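Local structure of hydrolase, haloacid dehalogenase-like family (Porphyromonas gingivalis, 2I6X) at residues I5-L16 with L101-N112. The protein probably acts as a hydrolase of the haloacid dehalogenase-like superfamily. Residues are numbered along the deposited sequence; the frame is centred on the assembly and turned at random.
Sequences IRNIVFDLGGVL and LRPDYRLFLLSN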
loop_
_atom_site.group_PDB
_atom_site.type_symbol
_atom_site.label_atom_id
_atom_site.label_comp_id
_atom_site.label_asym_id
_atom_site.label_seq_id
_atom_site.Cartn_x
_atom_site.Cartn_y
_atom_site.Cartn_z
ATOM N N ILE A 5 -2.994 -17.362 14.793
ATOM C CA ILE A 5 -3.356 -16.438 13.749
ATOM C C ILE A 5 -4.402 -17.082 12.827
ATOM O O ILE A 5 -4.204 -18.205 12.348
ATOM C CB ILE A 5 -2.074 -16.053 12.925
ATOM C CG1 ILE A 5 -0.936 -15.527 13.822
ATOM C CG2 ILE A 5 -2.399 -15.103 11.780
ATOM C CD1 ILE A 5 -1.234 -14.262 14.555
ATOM N N ARG A 6 -5.505 -16.363 12.602
ATOM C CA ARG A 6 -6.554 -16.729 11.642
ATOM C C ARG A 6 -6.569 -15.806 10.403
ATOM O O ARG A 6 -6.994 -16.215 9.319
ATOM C CB ARG A 6 -7.933 -16.663 12.312
ATOM C CG ARG A 6 -8.183 -17.690 13.413
ATOM C CD ARG A 6 -9.678 -18.015 13.471
ATOM N NE ARG A 6 -10.102 -18.616 14.741
ATOM C CZ ARG A 6 -9.915 -19.892 15.089
ATOM N NH1 ARG A 6 -9.295 -20.738 14.266
ATOM N NH2 ARG A 6 -10.346 -20.324 16.271
ATOM N N ASN A 7 -6.121 -14.561 10.590
ATOM C CA ASN A 7 -6.156 -13.538 9.560
ATOM C C ASN A 7 -4.770 -12.922 9.382
ATOM O O ASN A 7 -4.011 -12.802 10.346
ATOM C CB ASN A 7 -7.158 -12.429 9.905
ATOM C CG ASN A 7 -8.367 -12.939 10.676
ATOM O OD1 ASN A 7 -9.234 -13.626 10.124
ATOM N ND2 ASN A 7 -8.429 -12.608 11.959
ATOM N N ILE A 8 -4.436 -12.553 8.149
ATOM C CA ILE A 8 -3.176 -11.904 7.899
ATOM C C ILE A 8 -3.476 -10.713 7.011
ATOM O O ILE A 8 -4.189 -10.851 6.023
ATOM C CB ILE A 8 -2.138 -12.848 7.192
ATOM C CG1 ILE A 8 -1.959 -14.173 7.944
ATOM C CG2 ILE A 8 -0.781 -12.157 7.036
ATOM C CD1 ILE A 8 -1.581 -15.298 7.028
ATOM N N VAL A 9 -2.918 -9.556 7.366
ATOM C CA VAL A 9 -3.120 -8.294 6.659
ATOM C C VAL A 9 -1.760 -7.827 6.182
ATOM O O VAL A 9 -0.810 -7.802 6.958
ATOM C CB VAL A 9 -3.711 -7.194 7.606
ATOM C CG1 VAL A 9 -3.836 -5.841 6.867
ATOM C CG2 VAL A 9 -5.054 -7.622 8.165
ATOM N N PHE A 10 -1.665 -7.463 4.906
ATOM C CA PHE A 10 -0.411 -7.036 4.305
ATOM C C PHE A 10 -0.519 -5.597 3.868
ATOM O O PHE A 10 -1.574 -5.176 3.386
ATOM C CB PHE A 10 -0.137 -7.868 3.048
ATOM C CG PHE A 10 0.072 -9.325 3.311
ATOM C CD1 PHE A 10 1.363 -9.849 3.424
ATOM C CD2 PHE A 10 -1.009 -10.187 3.420
ATOM C CE1 PHE A 10 1.562 -11.206 3.665
ATOM C CE2 PHE A 10 -0.815 -11.528 3.674
ATOM C CZ PHE A 10 0.477 -12.036 3.795
ATOM N N ASP A 11 0.568 -4.839 3.988
ATOM C CA ASP A 11 0.677 -3.600 3.186
ATOM C C ASP A 11 1.109 -3.999 1.757
ATOM O O ASP A 11 1.546 -5.118 1.525
ATOM C CB ASP A 11 1.703 -2.659 3.823
ATOM C CG ASP A 11 1.665 -1.246 3.266
ATOM O OD1 ASP A 11 0.734 -0.848 2.513
ATOM O OD2 ASP A 11 2.624 -0.513 3.596
ATOM N N LEU A 12 0.992 -3.078 0.813
ATOM C CA LEU A 12 1.390 -3.291 -0.552
ATOM C C LEU A 12 2.816 -2.761 -0.732
ATOM O O LEU A 12 3.766 -3.556 -0.850
ATOM C CB LEU A 12 0.412 -2.589 -1.506
ATOM C CG LEU A 12 0.626 -2.814 -3.017
ATOM C CD1 LEU A 12 0.599 -4.297 -3.413
ATOM C CD2 LEU A 12 -0.422 -2.023 -3.791
ATOM N N GLY A 13 2.962 -1.433 -0.746
ATOM C CA GLY A 13 4.256 -0.789 -0.852
ATOM C C GLY A 13 5.130 -1.214 0.312
ATOM O O GLY A 13 4.671 -1.220 1.482
ATOM N N GLY A 14 6.380 -1.578 0.009
ATOM C CA GLY A 14 7.343 -1.936 1.051
ATOM C C GLY A 14 7.345 -3.431 1.304
ATOM O O GLY A 14 8.363 -4.105 1.125
ATOM N N VAL A 15 6.185 -3.958 1.636
ATOM C CA VAL A 15 5.985 -5.372 1.920
ATOM C C VAL A 15 5.946 -6.291 0.656
ATOM O O VAL A 15 6.660 -7.287 0.574
ATOM C CB VAL A 15 4.675 -5.498 2.807
ATOM C CG1 VAL A 15 4.326 -6.943 3.094
ATOM C CG2 VAL A 15 4.883 -4.728 4.086
ATOM N N LEU A 16 5.103 -5.944 -0.321
ATOM C CA LEU A 16 4.905 -6.781 -1.505
ATOM C C LEU A 16 5.579 -6.175 -2.737
ATOM O O LEU A 16 6.009 -6.897 -3.647
ATOM C CB LEU A 16 3.415 -6.990 -1.749
ATOM C CG LEU A 16 2.590 -7.718 -0.675
ATOM C CD1 LEU A 16 1.062 -7.612 -0.912
ATOM C CD2 LEU A 16 3.019 -9.183 -0.622
ATOM N N LEU A 101 -1.419 -19.220 0.971
ATOM C CA LEU A 101 -1.985 -19.015 2.283
ATOM C C LEU A 101 -3.503 -19.013 2.275
ATOM O O LEU A 101 -4.114 -19.145 3.319
ATOM C CB LEU A 101 -1.475 -17.708 2.874
ATOM C CG LEU A 101 -0.009 -17.657 3.289
ATOM C CD1 LEU A 101 0.278 -16.297 3.878
ATOM C CD2 LEU A 101 0.298 -18.735 4.290
ATOM N N ARG A 102 -4.116 -18.871 1.101
ATOM C CA ARG A 102 -5.557 -18.563 1.044
ATOM C C ARG A 102 -6.494 -19.628 1.594
ATOM O O ARG A 102 -7.512 -19.291 2.211
ATOM C CB ARG A 102 -6.029 -18.139 -0.350
ATOM C CG ARG A 102 -7.458 -17.532 -0.324
ATOM C CD ARG A 102 -7.486 -16.005 -0.123
ATOM N NE ARG A 102 -7.743 -15.353 -1.406
ATOM C CZ ARG A 102 -8.842 -14.667 -1.702
ATOM N NH1 ARG A 102 -9.788 -14.492 -0.789
ATOM N NH2 ARG A 102 -8.986 -14.126 -2.906
ATOM N N PRO A 103 -6.193 -20.905 1.368
ATOM C CA PRO A 103 -7.139 -21.833 1.954
ATOM C C PRO A 103 -7.096 -21.902 3.486
ATOM O O PRO A 103 -8.061 -22.356 4.089
ATOM C CB PRO A 103 -6.733 -23.180 1.340
ATOM C CG PRO A 103 -5.842 -22.843 0.184
ATOM C CD PRO A 103 -5.148 -21.594 0.598
ATOM N N ASP A 104 -6.003 -21.471 4.110
ATOM C CA ASP A 104 -5.835 -21.659 5.553
ATOM C C ASP A 104 -6.100 -20.396 6.369
ATOM O O ASP A 104 -6.230 -20.452 7.574
ATOM C CB ASP A 104 -4.429 -22.187 5.868
ATOM C CG ASP A 104 -4.185 -23.613 5.340
ATOM O OD1 ASP A 104 -4.138 -24.546 6.154
ATOM O OD2 ASP A 104 -4.016 -23.812 4.117
ATOM N N TYR A 105 -6.149 -19.257 5.702
ATOM C CA TYR A 105 -6.226 -17.960 6.367
ATOM C C TYR A 105 -7.138 -17.070 5.570
ATOM O O TYR A 105 -7.298 -17.243 4.341
ATOM C CB TYR A 105 -4.838 -17.278 6.463
ATOM C CG TYR A 105 -3.861 -18.064 7.287
ATOM C CD1 TYR A 105 -3.861 -17.962 8.682
ATOM C CD2 TYR A 105 -2.947 -18.938 6.675
ATOM C CE1 TYR A 105 -2.989 -18.704 9.452
ATOM C CE2 TYR A 105 -2.058 -19.707 7.440
ATOM C CZ TYR A 105 -2.093 -19.592 8.839
ATOM O OH TYR A 105 -1.222 -20.349 9.616
ATOM N N ARG A 106 -7.707 -16.106 6.279
ATOM C CA ARG A 106 -8.324 -14.975 5.658
ATOM C C ARG A 106 -7.241 -13.909 5.440
ATOM O O ARG A 106 -6.487 -13.587 6.362
ATOM C CB ARG A 106 -9.454 -14.480 6.540
ATOM C CG ARG A 106 -10.613 -15.443 6.571
ATOM C CD ARG A 106 -11.758 -14.883 7.376
ATOM N NE ARG A 106 -12.475 -13.811 6.687
ATOM C CZ ARG A 106 -13.060 -12.788 7.309
ATOM N NH1 ARG A 106 -12.987 -12.674 8.638
ATOM N NH2 ARG A 106 -13.695 -11.860 6.601
ATOM N N LEU A 107 -7.157 -13.394 4.215
ATOM C CA LEU A 107 -6.077 -12.529 3.785
ATOM C C LEU A 107 -6.627 -11.194 3.366
ATOM O O LEU A 107 -7.620 -11.118 2.649
ATOM C CB LEU A 107 -5.338 -13.153 2.596
ATOM C CG LEU A 107 -4.739 -14.531 2.852
ATOM C CD1 LEU A 107 -4.089 -15.064 1.599
ATOM C CD2 LEU A 107 -3.754 -14.512 4.039
ATOM N N PHE A 108 -5.969 -10.134 3.817
ATOM C CA PHE A 108 -6.411 -8.774 3.569
ATOM C C PHE A 108 -5.230 -7.894 3.189
ATOM O O PHE A 108 -4.108 -8.164 3.575
ATOM C CB PHE A 108 -7.124 -8.241 4.806
ATOM C CG PHE A 108 -8.267 -9.111 5.241
ATOM C CD1 PHE A 108 -9.530 -8.972 4.653
ATOM C CD2 PHE A 108 -8.074 -10.100 6.207
ATOM C CE1 PHE A 108 -10.575 -9.801 5.026
ATOM C CE2 PHE A 108 -9.126 -10.911 6.599
ATOM C CZ PHE A 108 -10.375 -10.763 6.009
ATOM N N LEU A 109 -5.498 -6.866 2.393
ATOM C CA LEU A 109 -4.525 -5.820 2.134
ATOM C C LEU A 109 -4.975 -4.520 2.819
ATOM O O LEU A 109 -6.137 -4.111 2.697
ATOM C CB LEU A 109 -4.329 -5.613 0.628
ATOM C CG LEU A 109 -3.163 -4.704 0.192
ATOM C CD1 LEU A 109 -1.841 -5.467 0.088
ATOM C CD2 LEU A 109 -3.489 -3.974 -1.143
ATOM N N LEU A 110 -4.072 -3.885 3.562
ATOM C CA LEU A 110 -4.374 -2.559 4.087
ATOM C C LEU A 110 -3.247 -1.633 3.635
ATOM O O LEU A 110 -2.121 -1.705 4.117
ATOM C CB LEU A 110 -4.577 -2.530 5.613
ATOM C CG LEU A 110 -4.776 -1.139 6.226
ATOM C CD1 LEU A 110 -6.061 -0.548 5.699
ATOM C CD2 LEU A 110 -4.750 -1.113 7.792
ATOM N N SER A 111 -3.600 -0.723 2.733
ATOM C CA SER A 111 -2.598 0.019 2.009
ATOM C C SER A 111 -2.921 1.499 1.867
ATOM O O SER A 111 -4.037 1.855 1.503
ATOM C CB SER A 111 -2.416 -0.640 0.634
ATOM O OG SER A 111 -1.659 0.177 -0.201
ATOM N N ASN A 112 -1.942 2.353 2.176
ATOM C CA ASN A 112 -1.984 3.752 1.719
ATOM C C ASN A 112 -1.503 3.791 0.284
ATOM O O ASN A 112 -0.345 3.481 -0.001
ATOM C CB ASN A 112 -1.132 4.700 2.556
ATOM C CG ASN A 112 -1.758 5.047 3.863
ATOM O OD1 ASN A 112 -2.903 4.688 4.155
ATOM N ND2 ASN A 112 -1.008 5.753 4.683
HETATM O O HOH W 1 0.928 0.515 0.075
HETATM O O HOH W 2 0.542 1.857 3.233
#
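I8 and Y105 meet where strands 7-10 and 106-111, neighbours in the parallel sheet of the Rossmann-like HAD core, begin to pair. The evidence for a CH-pi contact is that CD1 of I8 lies 3.9 Å from the centroid of the Y105 ring, 24° off its normal. I8 reaches it because CG1 stands beside the backbone N (chi1 -53°) and CD1 extends onward; the same methyl packs on CD1 of L101 and CD2 of L107, while the carbonyl O of I5 meets the Y105 ring at its edge. F10 follows on this face, its ring edge toward the leucine methyls, and helix 92-101 packs here through I98. Further along, CD1 of L109 meets CD1 of L16 at 3.7 Å. On the other face N7 and R106 run side by side, OD1 of N7 against CB of R106 at 3.7 Å, with amide and guanidinium planes 88° apart; each takes its polar partner beyond the pair, ND2 of N7 on T170, NH2 of R106 on S163. CB of N7 meets the F108 ring at its edge (CE2, 4.1 Å). CG1 of V9, turned opposite the backbone N, packs on CB of L110 at 3.6 Å. Five backbone bonds, from R106 N to R6 O through L110 N to F10 O, fix the parallel register. Past the strand end, D11 opens DLGGV, a variant of the first HAD motif with G13 in place of the second aspartate, so D11 is probably the nucleophile position; S111 is probably the serine of the second motif. Water 1 bridges them, donating to OD1 of D11 at 2.8 Å and accepting from OG of S111 at 2.6 Å.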